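Local coordinates for N-acetylcysteine deacetylase (PDB 1YSJ), which probably hydrolyses N-acetylcysteine to cysteine and acetate with two bound divalent metal ions, a step in the breakdown of S-(2-succino)cysteine as a sulfur source, at residues 57-62 and 69-74; 90-95 and 394-399; 127-132 and 383-388; 135-140 and 387-392; 192-197 and 326-331. The protein carries 1 engineered substitution. All coordinates share one frame; numbering follows the deposited sequence. Where two conformers were deposited one is given.

Interaction 1 of 5, residues 57-62 and 69-74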
# COMPACT_ATOMS: atom_id res chain seq x y z
N LYS A 57 31.88 14.17 27.31
CA LYS A 57 31.57 14.37 28.72
C LYS A 57 31.90 13.14 29.56
O LYS A 57 32.51 13.26 30.61
CB LYS A 57 30.10 14.76 28.91
CG LYS A 57 29.79 16.20 28.49
CD LYS A 57 28.32 16.37 28.12
CE LYS A 57 28.06 17.79 27.64
NZ LYS A 57 26.63 18.00 27.28
N ILE A 58 31.50 11.96 29.07
CA ILE A 58 31.79 10.69 29.73
C ILE A 58 33.30 10.50 29.93
O ILE A 58 33.74 10.19 31.04
CB ILE A 58 31.18 9.48 28.97
CG1 ILE A 58 29.65 9.60 28.92
CG2 ILE A 58 31.56 8.15 29.62
CD1 ILE A 58 29.02 8.75 27.84
N ARG A 59 34.08 10.70 28.86
CA ARG A 59 35.54 10.61 28.90
C ARG A 59 36.11 11.51 30.00
O ARG A 59 36.84 11.05 30.88
CB ARG A 59 36.13 11.02 27.55
CG ARG A 59 37.49 10.43 27.22
CD ARG A 59 37.83 10.59 25.73
NE ARG A 59 39.07 9.90 25.36
CZ ARG A 59 39.14 8.72 24.74
NH1 ARG A 59 40.32 8.20 24.45
NH2 ARG A 59 38.04 8.05 24.41
N ARG A 60 35.74 12.78 29.96
CA ARG A 60 36.19 13.77 30.94
C ARG A 60 35.87 13.37 32.39
O ARG A 60 36.73 13.48 33.27
CB ARG A 60 35.60 15.14 30.60
CG ARG A 60 35.58 16.15 31.76
CD ARG A 60 35.43 17.58 31.27
NE ARG A 60 34.24 17.78 30.43
CZ ARG A 60 33.04 18.13 30.88
NH1 ARG A 60 32.83 18.31 32.18
NH2 ARG A 60 32.04 18.31 30.03
N TRP A 61 34.65 12.91 32.61
CA TRP A 61 34.16 12.54 33.95
C TRP A 61 34.90 11.35 34.57
O TRP A 61 35.14 11.33 35.78
CB TRP A 61 32.65 12.31 33.94
CG TRP A 61 31.84 13.57 33.71
CD1 TRP A 61 32.20 14.85 34.05
CD2 TRP A 61 30.54 13.67 33.12
NE1 TRP A 61 31.21 15.74 33.70
CE2 TRP A 61 30.18 15.03 33.12
CE3 TRP A 61 29.65 12.73 32.57
CZ2 TRP A 61 28.96 15.49 32.61
CZ3 TRP A 61 28.44 13.18 32.05
CH2 TRP A 61 28.10 14.55 32.08
N LEU A 62 35.29 10.39 33.74
CA LEU A 62 36.06 9.23 34.18
C LEU A 62 37.53 9.59 34.43
O LEU A 62 38.15 9.10 35.38
CB LEU A 62 35.94 8.07 33.18
CG LEU A 62 34.52 7.53 32.94
CD1 LEU A 62 34.41 6.80 31.60
CD2 LEU A 62 34.03 6.63 34.08
N ILE A 69 40.86 5.01 30.46
CA ILE A 69 40.02 4.90 29.28
C ILE A 69 40.77 4.16 28.18
O ILE A 69 41.90 4.51 27.84
CB ILE A 69 39.48 6.28 28.84
CG1 ILE A 69 38.24 6.63 29.67
CG2 ILE A 69 39.13 6.30 27.34
CD1 ILE A 69 38.16 8.05 30.08
N LEU A 70 40.14 3.10 27.67
CA LEU A 70 40.71 2.29 26.60
C LEU A 70 40.65 3.01 25.26
O LEU A 70 39.67 3.69 24.94
CB LEU A 70 40.02 0.93 26.53
CG LEU A 70 40.63 -0.24 27.33
CD1 LEU A 70 41.42 0.21 28.57
CD2 LEU A 70 39.56 -1.26 27.71
N ASP A 71 41.71 2.85 24.48
CA ASP A 71 41.82 3.48 23.17
C ASP A 71 41.19 2.57 22.12
O ASP A 71 41.72 1.51 21.80
CB ASP A 71 43.29 3.76 22.85
CG ASP A 71 43.46 4.77 21.72
OD1 ASP A 71 44.36 4.56 20.87
OD2 ASP A 71 42.71 5.77 21.68
N VAL A 72 40.02 2.98 21.63
CA VAL A 72 39.28 2.22 20.62
C VAL A 72 38.91 3.17 19.48
O VAL A 72 37.79 3.68 19.44
CB VAL A 72 38.01 1.55 21.22
CG1 VAL A 72 37.40 0.56 20.24
CG2 VAL A 72 38.32 0.86 22.54
N PRO A 73 39.86 3.41 18.56
CA PRO A 73 39.69 4.43 17.51
C PRO A 73 38.52 4.16 16.58
O PRO A 73 37.90 5.10 16.08
CB PRO A 73 41.02 4.38 16.74
CG PRO A 73 41.98 3.68 17.64
CD PRO A 73 41.16 2.71 18.43
N GLN A 74 38.21 2.88 16.36
CA GLN A 74 37.07 2.48 15.51
C GLN A 74 35.71 2.94 16.07
O GLN A 74 34.77 3.12 15.31
CB GLN A 74 37.08 0.96 15.25
CG GLN A 74 35.95 0.46 14.35
CD GLN A 74 36.22 -0.91 13.73
OE1 GLN A 74 36.18 -1.93 14.41
NE2 GLN A 74 36.45 -0.93 12.42

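Interaction 2 of 5, residues 90-95 and 394-399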
# COMPACT_ATOMS: atom_id res chain seq x y z
N PRO A 90 39.70 -12.93 35.88
CA PRO A 90 38.81 -12.77 34.73
C PRO A 90 38.41 -11.32 34.50
O PRO A 90 38.47 -10.49 35.42
CB PRO A 90 37.58 -13.62 35.11
CG PRO A 90 37.68 -13.86 36.57
CD PRO A 90 39.13 -13.81 36.92
N VAL A 91 38.02 -11.02 33.26
CA VAL A 91 37.52 -9.70 32.90
C VAL A 91 36.01 -9.80 32.71
O VAL A 91 35.52 -10.67 31.98
CB VAL A 91 38.16 -9.18 31.58
CG1 VAL A 91 37.67 -7.77 31.26
CG2 VAL A 91 39.67 -9.21 31.68
N ILE A 92 35.27 -8.92 33.39
CA ILE A 92 33.83 -8.81 33.19
C ILE A 92 33.46 -7.41 32.70
O ILE A 92 34.23 -6.47 32.86
CB ILE A 92 32.99 -9.20 34.44
CG1 ILE A 92 33.28 -8.26 35.61
CG2 ILE A 92 33.24 -10.67 34.82
CD1 ILE A 92 32.15 -8.20 36.63
N ALA A 93 32.28 -7.28 32.10
CA ALA A 93 31.88 -6.02 31.50
C ALA A 93 30.57 -5.51 32.08
O ALA A 93 29.70 -6.29 32.45
CB ALA A 93 31.80 -6.15 29.98
N ILE A 94 30.45 -4.19 32.16
CA ILE A 94 29.22 -3.54 32.57
C ILE A 94 28.84 -2.50 31.51
O ILE A 94 29.64 -1.64 31.14
CB ILE A 94 29.32 -2.89 33.97
CG1 ILE A 94 29.61 -3.97 35.03
CG2 ILE A 94 28.04 -2.14 34.31
CD1 ILE A 94 29.94 -3.41 36.42
N ARG A 95 27.61 -2.59 31.02
CA ARG A 95 27.21 -1.84 29.85
C ARG A 95 26.13 -0.80 30.15
O ARG A 95 25.16 -1.07 30.86
CB ARG A 95 26.75 -2.81 28.76
CG ARG A 95 26.27 -2.18 27.46
CD ARG A 95 24.79 -1.82 27.53
NE ARG A 95 24.17 -1.88 26.21
CZ ARG A 95 22.86 -1.96 26.00
NH1 ARG A 95 22.01 -1.97 27.02
NH2 ARG A 95 22.40 -2.02 24.76
N GLU A 394 28.41 -3.62 43.62
CA GLU A 394 28.39 -4.79 44.49
C GLU A 394 28.29 -6.08 43.68
O GLU A 394 28.93 -7.08 44.03
CB GLU A 394 27.25 -4.69 45.51
CG GLU A 394 27.47 -5.54 46.76
CD GLU A 394 28.70 -5.12 47.57
OE1 GLU A 394 28.99 -3.91 47.66
OE2 GLU A 394 29.36 -6.02 48.14
N LEU A 395 27.51 -6.05 42.60
CA LEU A 395 27.40 -7.17 41.68
C LEU A 395 28.76 -7.54 41.07
O LEU A 395 29.12 -8.71 41.03
CB LEU A 395 26.38 -6.87 40.58
CG LEU A 395 26.10 -7.95 39.53
CD1 LEU A 395 25.43 -9.17 40.15
CD2 LEU A 395 25.24 -7.39 38.41
N ALA A 396 29.50 -6.53 40.62
CA ALA A 396 30.84 -6.73 40.05
C ALA A 396 31.78 -7.46 41.01
O ALA A 396 32.47 -8.40 40.61
CB ALA A 396 31.44 -5.40 39.63
N VAL A 397 31.81 -7.01 42.27
CA VAL A 397 32.62 -7.64 43.31
C VAL A 397 32.21 -9.10 43.56
O VAL A 397 33.06 -9.98 43.66
CB VAL A 397 32.57 -6.83 44.64
CG1 VAL A 397 33.29 -7.56 45.77
CG2 VAL A 397 33.16 -5.43 44.44
N ILE A 398 30.90 -9.33 43.63
CA ILE A 398 30.35 -10.67 43.89
C ILE A 398 30.60 -11.63 42.72
O ILE A 398 31.01 -12.78 42.94
CB ILE A 398 28.84 -10.62 44.23
CG1 ILE A 398 28.63 -9.94 45.59
CG2 ILE A 398 28.24 -12.02 44.26
CD1 ILE A 398 27.21 -9.51 45.85
N VAL A 399 30.37 -11.16 41.50
CA VAL A 399 30.59 -11.99 40.31
C VAL A 399 32.06 -12.42 40.21
O VAL A 399 32.34 -13.61 40.03
CB VAL A 399 30.12 -11.29 39.00
CG1 VAL A 399 30.56 -12.09 37.77
CG2 VAL A 399 28.62 -11.13 39.01

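Interaction 3 of 5, residues 127-132 and 383-388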
# COMPACT_ATOMS: atom_id res chain seq x y z
N HIS A 127 21.01 5.61 32.74
CA HIS A 127 21.87 4.43 32.66
C HIS A 127 23.34 4.83 32.67
O HIS A 127 24.14 4.25 33.42
CB HIS A 127 21.60 3.59 31.40
CG HIS A 127 20.19 3.09 31.30
ND1 HIS A 127 19.60 2.80 30.09
CD2 HIS A 127 19.26 2.83 32.25
CE1 HIS A 127 18.36 2.38 30.30
NE2 HIS A 127 18.13 2.40 31.60
N THR A 128 23.68 5.83 31.86
CA THR A 128 25.04 6.34 31.73
C THR A 128 25.58 6.89 33.05
O THR A 128 26.64 6.46 33.51
CB THR A 128 25.14 7.40 30.60
OG1 THR A 128 24.86 6.78 29.34
CG2 THR A 128 26.53 8.04 30.55
N ALA A 129 24.85 7.83 33.65
CA ALA A 129 25.26 8.43 34.93
C ALA A 129 25.43 7.39 36.05
O ALA A 129 26.38 7.47 36.82
CB ALA A 129 24.29 9.52 35.34
N SER A 130 24.51 6.42 36.11
CA SER A 130 24.57 5.32 37.08
C SER A 130 25.85 4.50 36.95
O SER A 130 26.52 4.26 37.95
CB SER A 130 23.37 4.38 36.91
OG SER A 130 22.17 4.99 37.34
N ILE A 131 26.17 4.10 35.73
CA ILE A 131 27.34 3.25 35.47
C ILE A 131 28.66 4.03 35.59
O ILE A 131 29.72 3.44 35.84
CB ILE A 131 27.20 2.49 34.10
CG1 ILE A 131 25.96 1.58 34.10
CG2 ILE A 131 28.45 1.66 33.76
CD1 ILE A 131 25.83 0.65 35.31
N ILE A 132 28.60 5.35 35.44
CA ILE A 132 29.75 6.19 35.77
C ILE A 132 29.92 6.18 37.29
O ILE A 132 31.05 6.05 37.79
CB ILE A 132 29.61 7.65 35.25
CG1 ILE A 132 29.74 7.68 33.73
CG2 ILE A 132 30.67 8.55 35.88
CD1 ILE A 132 29.39 9.03 33.11
N GLU A 383 16.47 9.17 42.61
CA GLU A 383 16.94 8.39 43.76
C GLU A 383 17.49 7.03 43.33
O GLU A 383 18.32 6.44 44.02
CB GLU A 383 15.84 8.22 44.81
CG GLU A 383 15.31 9.53 45.43
CD GLU A 383 16.22 10.11 46.51
OE1 GLU A 383 17.42 9.77 46.57
OE2 GLU A 383 15.71 10.93 47.32
N ALA A 384 17.02 6.54 42.18
CA ALA A 384 17.48 5.28 41.60
C ALA A 384 18.95 5.32 41.17
O ALA A 384 19.56 4.27 40.95
CB ALA A 384 16.60 4.87 40.43
N LEU A 385 19.51 6.53 41.06
CA LEU A 385 20.91 6.72 40.71
C LEU A 385 21.86 6.16 41.77
O LEU A 385 22.90 5.60 41.45
CB LEU A 385 21.21 8.20 40.46
CG LEU A 385 20.81 8.77 39.10
CD1 LEU A 385 20.74 10.30 39.18
CD2 LEU A 385 21.77 8.32 38.01
N THR A 386 21.48 6.33 43.03
CA THR A 386 22.19 5.70 44.14
C THR A 386 22.03 4.18 44.04
O THR A 386 23.03 3.44 44.03
CB THR A 386 21.68 6.23 45.50
OG1 THR A 386 21.84 7.65 45.54
CG2 THR A 386 22.44 5.60 46.67
N VAL A 387 20.79 3.72 43.93
CA VAL A 387 20.47 2.30 43.85
C VAL A 387 21.30 1.59 42.79
O VAL A 387 22.00 0.62 43.08
CB VAL A 387 18.96 2.05 43.57
CG1 VAL A 387 18.65 0.55 43.54
CG2 VAL A 387 18.08 2.75 44.61
N ALA A 388 21.24 2.10 41.56
CA ALA A 388 21.85 1.45 40.41
C ALA A 388 23.37 1.46 40.44
O ALA A 388 24.01 0.46 40.09
CB ALA A 388 21.33 2.08 39.12

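Interaction 4 of 5, residues 135-140 and 387-392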
# COMPACT_ATOMS: atom_id res chain seq x y z
N ALA A 135 31.59 2.97 38.30
CA ALA A 135 33.03 3.05 38.03
C ALA A 135 33.75 3.84 39.11
O ALA A 135 34.82 3.45 39.57
CB ALA A 135 33.27 3.65 36.65
N MSE A 136 33.14 4.95 39.54
CA MSE A 136 33.71 5.79 40.59
C MSE A 136 33.79 5.08 41.94
O MSE A 136 34.79 5.22 42.65
CB MSE A 136 32.93 7.10 40.72
CG MSE A 136 33.18 8.05 39.56
SE MSE A 136 32.12 9.68 39.60
CE MSE A 136 32.75 10.49 37.93
N LEU A 137 32.75 4.32 42.29
CA LEU A 137 32.74 3.54 43.53
C LEU A 137 33.75 2.39 43.49
O LEU A 137 34.39 2.10 44.49
CB LEU A 137 31.34 2.96 43.80
CG LEU A 137 30.14 3.88 44.05
CD1 LEU A 137 28.88 3.04 44.13
CD2 LEU A 137 30.30 4.73 45.31
N LEU A 138 33.86 1.75 42.33
CA LEU A 138 34.77 0.61 42.18
C LEU A 138 36.22 1.06 42.10
O LEU A 138 37.13 0.31 42.46
CB LEU A 138 34.39 -0.23 40.96
CG LEU A 138 33.20 -1.18 41.12
CD1 LEU A 138 32.86 -1.85 39.79
CD2 LEU A 138 33.47 -2.22 42.19
N ASN A 139 36.42 2.29 41.64
CA ASN A 139 37.73 2.94 41.61
C ASN A 139 38.38 3.05 43.00
O ASN A 139 39.60 3.08 43.12
CB ASN A 139 37.61 4.33 40.96
CG ASN A 139 38.95 5.02 40.79
OD1 ASN A 139 39.90 4.44 40.26
ND2 ASN A 139 39.03 6.27 41.23
N GLN A 140 37.55 3.10 44.04
CA GLN A 140 38.02 3.18 45.41
C GLN A 140 37.94 1.83 46.12
O GLN A 140 38.10 1.75 47.34
CB GLN A 140 37.24 4.23 46.21
CG GLN A 140 37.09 5.61 45.55
CD GLN A 140 38.41 6.36 45.39
OE1 GLN A 140 38.67 6.95 44.34
NE2 GLN A 140 39.24 6.36 46.43
N VAL A 387 20.79 3.72 43.93
CA VAL A 387 20.47 2.30 43.85
C VAL A 387 21.30 1.59 42.79
O VAL A 387 22.00 0.62 43.08
CB VAL A 387 18.96 2.05 43.57
CG1 VAL A 387 18.65 0.55 43.54
CG2 VAL A 387 18.08 2.75 44.61
N ALA A 388 21.24 2.10 41.56
CA ALA A 388 21.85 1.45 40.41
C ALA A 388 23.37 1.46 40.44
O ALA A 388 24.01 0.46 40.09
CB ALA A 388 21.33 2.08 39.12
N SER A 389 23.96 2.58 40.85
CA SER A 389 25.42 2.69 40.90
C SER A 389 25.99 1.72 41.93
O SER A 389 26.97 1.02 41.65
CB SER A 389 25.86 4.14 41.18
OG SER A 389 25.23 4.67 42.32
N GLN A 390 25.35 1.67 43.10
CA GLN A 390 25.73 0.77 44.18
C GLN A 390 25.49 -0.70 43.82
O GLN A 390 26.32 -1.56 44.14
CB GLN A 390 24.96 1.10 45.46
CG GLN A 390 25.23 2.48 46.05
CD GLN A 390 24.59 2.68 47.42
OE1 GLN A 390 25.04 3.50 48.22
NE2 GLN A 390 23.53 1.92 47.70
N TYR A 391 24.37 -0.98 43.16
CA TYR A 391 24.01 -2.34 42.78
C TYR A 391 25.05 -3.01 41.89
O TYR A 391 25.47 -4.14 42.15
CB TYR A 391 22.64 -2.38 42.09
CG TYR A 391 22.22 -3.77 41.68
CD1 TYR A 391 21.72 -4.67 42.63
CD2 TYR A 391 22.33 -4.19 40.35
CE1 TYR A 391 21.34 -5.95 42.26
CE2 TYR A 391 21.94 -5.47 39.97
CZ TYR A 391 21.45 -6.35 40.94
OH TYR A 391 21.06 -7.62 40.58
N PHE A 392 25.46 -2.31 40.83
CA PHE A 392 26.40 -2.85 39.87
C PHE A 392 27.83 -2.89 40.40
O PHE A 392 28.63 -3.72 39.97
CB PHE A 392 26.32 -2.09 38.54
CG PHE A 392 25.17 -2.52 37.68
CD1 PHE A 392 23.93 -1.89 37.79
CD2 PHE A 392 25.31 -3.57 36.79
CE1 PHE A 392 22.85 -2.30 37.01
CE2 PHE A 392 24.24 -3.99 35.99
CZ PHE A 392 23.01 -3.36 36.10

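Interaction 5 of 5, residues 192-197 and 326-331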
# COMPACT_ATOMS: atom_id res chain seq x y z
N ILE A 192 15.05 -4.15 42.01
CA ILE A 192 15.74 -4.67 40.83
C ILE A 192 14.97 -5.89 40.30
O ILE A 192 14.66 -6.81 41.06
CB ILE A 192 17.23 -5.04 41.17
CG1 ILE A 192 18.04 -3.78 41.52
CG2 ILE A 192 17.91 -5.75 40.00
CD1 ILE A 192 18.15 -3.48 43.01
N GLY A 193 14.65 -5.87 39.01
CA GLY A 193 13.90 -6.96 38.37
C GLY A 193 14.82 -8.06 37.87
O GLY A 193 15.71 -7.82 37.06
N VAL A 194 14.58 -9.29 38.35
CA VAL A 194 15.52 -10.40 38.15
C VAL A 194 14.83 -11.68 37.66
O VAL A 194 13.91 -12.19 38.31
CB VAL A 194 16.31 -10.68 39.47
CG1 VAL A 194 17.11 -11.97 39.38
CG2 VAL A 194 17.23 -9.52 39.82
N LYS A 195 15.29 -12.20 36.52
CA LYS A 195 14.90 -13.54 36.05
C LYS A 195 15.99 -14.20 35.19
O LYS A 195 16.75 -13.50 34.51
CB LYS A 195 13.56 -13.51 35.29
CG LYS A 195 13.64 -13.05 33.84
CD LYS A 195 12.27 -13.04 33.14
CE LYS A 195 11.67 -14.44 33.00
NZ LYS A 195 12.49 -15.36 32.15
N GLU A 196 16.06 -15.52 35.23
CA GLU A 196 16.91 -16.28 34.31
C GLU A 196 16.16 -16.51 32.99
O GLU A 196 14.93 -16.45 32.95
CB GLU A 196 17.42 -17.60 34.94
CG GLU A 196 16.38 -18.70 35.14
CD GLU A 196 16.81 -19.79 36.15
OE1 GLU A 196 17.95 -20.30 36.07
OE2 GLU A 196 15.99 -20.15 37.01
N GLY A 197 16.91 -16.75 31.92
CA GLY A 197 16.32 -17.01 30.61
C GLY A 197 15.79 -15.78 29.90
O GLY A 197 16.28 -14.66 30.14
N ASN A 326 22.01 -16.02 41.35
CA ASN A 326 22.34 -15.91 42.77
C ASN A 326 23.07 -14.61 43.10
O ASN A 326 22.72 -13.93 44.07
CB ASN A 326 23.17 -17.12 43.23
CG ASN A 326 22.33 -18.38 43.42
OD1 ASN A 326 22.80 -19.37 43.99
ND2 ASN A 326 21.08 -18.36 42.94
N ALA A 327 24.06 -14.27 42.28
CA ALA A 327 24.82 -13.02 42.42
C ALA A 327 23.94 -11.78 42.28
O ALA A 327 24.10 -10.82 43.04
CB ALA A 327 25.96 -12.98 41.40
N ALA A 328 23.02 -11.81 41.31
CA ALA A 328 22.10 -10.70 41.07
C ALA A 328 21.19 -10.46 42.26
O ALA A 328 20.83 -9.32 42.54
CB ALA A 328 21.28 -10.95 39.81
N SER A 329 20.83 -11.53 42.96
CA SER A 329 19.98 -11.47 44.14
C SER A 329 20.73 -11.00 45.39
O SER A 329 20.22 -10.17 46.14
CB SER A 329 19.33 -12.83 44.42
OG SER A 329 18.51 -13.24 43.34
N GLU A 330 21.93 -11.55 45.61
CA GLU A 330 22.70 -11.22 46.80
C GLU A 330 23.30 -9.81 46.78
O GLU A 330 23.58 -9.24 47.84
CB GLU A 330 23.76 -12.29 47.12
CG GLU A 330 24.84 -12.51 46.05
CD GLU A 330 25.77 -13.67 46.41
OE1 GLU A 330 25.71 -14.73 45.74
OE2 GLU A 330 26.57 -13.53 47.37
N ALA A 331 23.48 -9.25 45.59
CA ALA A 331 23.95 -7.86 45.45
C ALA A 331 22.91 -6.88 46.00
O ALA A 331 23.27 -5.92 46.68
CB ALA A 331 24.28 -7.54 44.00

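Interaction 1 of 5, residues 57-62 and 69-74
Ile69 leans against Arg59 and Leu62 where helix 52-64 returns, after a short connection, to the edge strand 68-69 of the mixed sheet in the catalytic α/β domain of this M20 peptidase. The Ile69 side chain leaves the backbone pointed at the helix, and at CB it divides into two branches with separate tasks. The short branch, CG2, stands anti to the backbone N and lies over one face of the Arg59 guanidinium, 3.4 Å above its plane and displaced toward the rim; CG2 is 3.6 Å from Arg59 CZ. A branched aliphatic residue suits this place, since a methyl can rest on the flat cation while the other arm serves the helix. Arg59 was modelled in two conformers, and this account concerns one of them. In it the extended chain brings NH1 to 4.4 Å from Asp71 OD2, near the guanidinium plane but too long for a salt bridge, so any attraction there is probably mild. The longer branch of Ile69 runs through CG1 to CD1, which passes Arg59 CG at 3.8 Å. CD1 ends against the helix itself, 3.8 Å from Leu62 CB and 3.4 Å from Arg59 O.

Interaction 2 of 5, residues 90-95 and 394-399
Ile92 and Ile94 meet Ala396 and Val399 without a ring, amide or guanidinium at the interface, so no flat side-chain group takes part and there are no faces or edges to match. What Ile92 finds instead is partly backbone: its CD1 lies 4.0 Å from Ala396 O. The same methyl comes to 3.9 Å from Ala396 CA, so the isoleucine rests on the helix backbone as well as near the Ala396 methyl. It gets there through an unfavourable first torsion: chi1 of 63° sets CG1 in the crowded position between the backbone N and the carbonyl carbon, while CG2 is left anti to the carbonyl carbon. Ile92 CG2 then meets Val399 CG1 at 4.2 Å, about one helical turn beyond Ala396. Ile94 reaches the helix with CD1, 4.1 Å from Ala396 CB.

This is the sheet-on-helix packing of an α/β domain. Strand 91-95, in the interior of the mixed sheet, runs almost antiparallel to helix 394-399, at 160° and with the axes 10.0 Å apart. Ile92 and Ile94, two residues apart on the strand, share the face that looks at the helix. Alanine suits position 396 because its single methyl leaves both isoleucine ends close to the helix surface. At the start of the helical segment Glu394 is held by salt bridges to Arg334, at the end of helix 325-334, and to Arg141. Val399 also touches Phe179 of strand 175-184, which flanks strand 91-97 on one side, and Ile94 touches Val149 of strand 148-154 on the other.

Interaction 3 of 5, residues 127-132 and 383-388
Ser130 is set between Leu385 and Ala388, and here the two segments come closest: the CA atoms of Ser130 and Leu385 are 5.3 Å apart. Small residues allow this approach. The serine CB points toward the other helix and stops 3.8 Å from Ala388 CB, while Ser130 OG lies 3.5 Å from that same Ala388 CB. Leu385 sends in one branch, CD2, to 3.4 Å from Ser130 OG. This hydroxyl is buried among methyl groups, yet its polar need is met within its own helix: chi1 of -70° keeps OG beside the backbone N and anti to the carbonyl carbon, where it forms a hydrogen bond to Phe126 O. A serine can thus act as a nearly apolar spacer, small enough for close helices and with its hydroxyl turned back on the preceding turn.

The packing eases to one side, where Leu385 CD2 reaches Ala129 CB at a more relaxed 3.9 Å. Solvent lies toward the outer face of the second helix: Thr386 points away from the first helix and is partly exposed, and the exposed Glu383 precedes Leu385, near where the helix begins. The short helical segments cross at -50° with axes 8.6 Å apart, an angle consistent with ridges-into-grooves packing of i±4 rows. Met181 of strand 175-184 touches Ser130 and Ala388 together, joining both helices to the sheet. Helix 28-43 lies along the flank, where Leu41 meets Thr128 and His31 meets Thr386, and helix 124-139 itself starts at the nickel ligand His124.

Interaction 4 of 5, residues 135-140 and 387-392
Leu137 points directly at helix 384-402 and lays one methyl, CD1, over the backbone between Ser389 and Gln390. The arrangement is one-sided: a single leucine branch does the touching, and what it meets is mainly the helix surface. Leu137 CD1 is 3.7 Å from Ser389 O, 3.9 Å from Ser389 C and 3.9 Å from Gln390 CA. The leucine is in a relaxed extended shape, CG anti to the carbonyl carbon at chi1 -63° and chi2 174°, which carries CD1 out to the neighbouring helix.

Gln390 begins by pointing away from Leu137, yet Gln390 CG still passes 4.2 Å from Leu137 CD1, and beyond CG the chain runs on extended toward its amide. Its aliphatic stem thus does the apolar work in a partly exposed position, a division of labour that glutamine suits well. Ser389 faces the leucine, and Ser389 CB lies 4.4 Å from Leu137 CD1. With chi1 at 53°, OG lies between the backbone N and the carbonyl carbon, where its hydroxyl is shared between Leu385 O and Thr386 O, the carbonyls about one turn back. The carbonyl oxygen of Ser389 also has a polar partner in Thr134 OG1, so the helices are tied by a hydrogen bond about one turn before Leu137.

Toward the N-terminal helix 28-43, Phe30 touches Leu137 and Leu34 touches Ser389, so that three helices converge here. On another side of helix 384-402, Phe392 packs on Val363 and Met365 of strand 360-366 in the mixed sheet.

Interaction 5 of 5, residues 192-197 and 326-331
A chi1 of 170° turns CG1 of Val194 to the side opposite the backbone N, and its two methyls then face Ala328 and Ser329, CG2 going to the first and CG1 to the second. Val194 CG2 meets Ala328 CB at 4.3 Å, and Val194 CG1 lies 4.4 Å from Ser329 OG. The spacing is loose, and the contact is small, two methyls against one turn of helix. A β-branched valine fits a strand and offers a broad end, whereas alanine at 328 gives the helix a low surface to receive it. The serine hydroxyl, set by chi1 of -61°, turns to its own helix and bonds to Leu325 O, so an atom lying beside a hydrophobic methyl has its polar partner one turn back.

Past Val194 the strand ends, and Lys195 folds over: Lys195 NZ donates to Glu196 O at 2.8 Å, 23° from the carbonyl plane, and bonds also to Pro198 O. These bonds lie at the short link into strand 197-211, which belongs to the separate four-stranded antiparallel sheet.

The contact is one of helix on sheet. Strand 191-194 lies between strands 360-366, antiparallel to it, and 338-341, parallel to it; Phe361 of the former touches both Val194 and Ala328. Tyr391 of helix 384-402 packs against Ile192 and Ala331 and bonds through OH to Ala328 O, bordering strand and helix together.

How the interactions relate
Helix 384-402 serves interactions 2, 3 and 4, and interactions 3 and 4, with centres about 8 Å apart, share Val387 and Ala388. Interaction 1 joins this group through helix 124-139: Trp61 CE3 lies 3.7 Å from Ile132 CD1. Interaction 2 meets interaction 3 where Ile94 CG2 lies 3.7 Å from Ile131 CD1. Interaction 5 is reached from interactions 3 and 4 through the shared valine, Val387 CG1 being 4.1 Å from Ile192 CD1, and interactions 1 and 5 are about 20 Å apart at their nearest atoms. Interaction 3 approaches the dinuclear nickel site, with the Ser130 side chain about 13 Å from a nickel ion; the other four lie away from it.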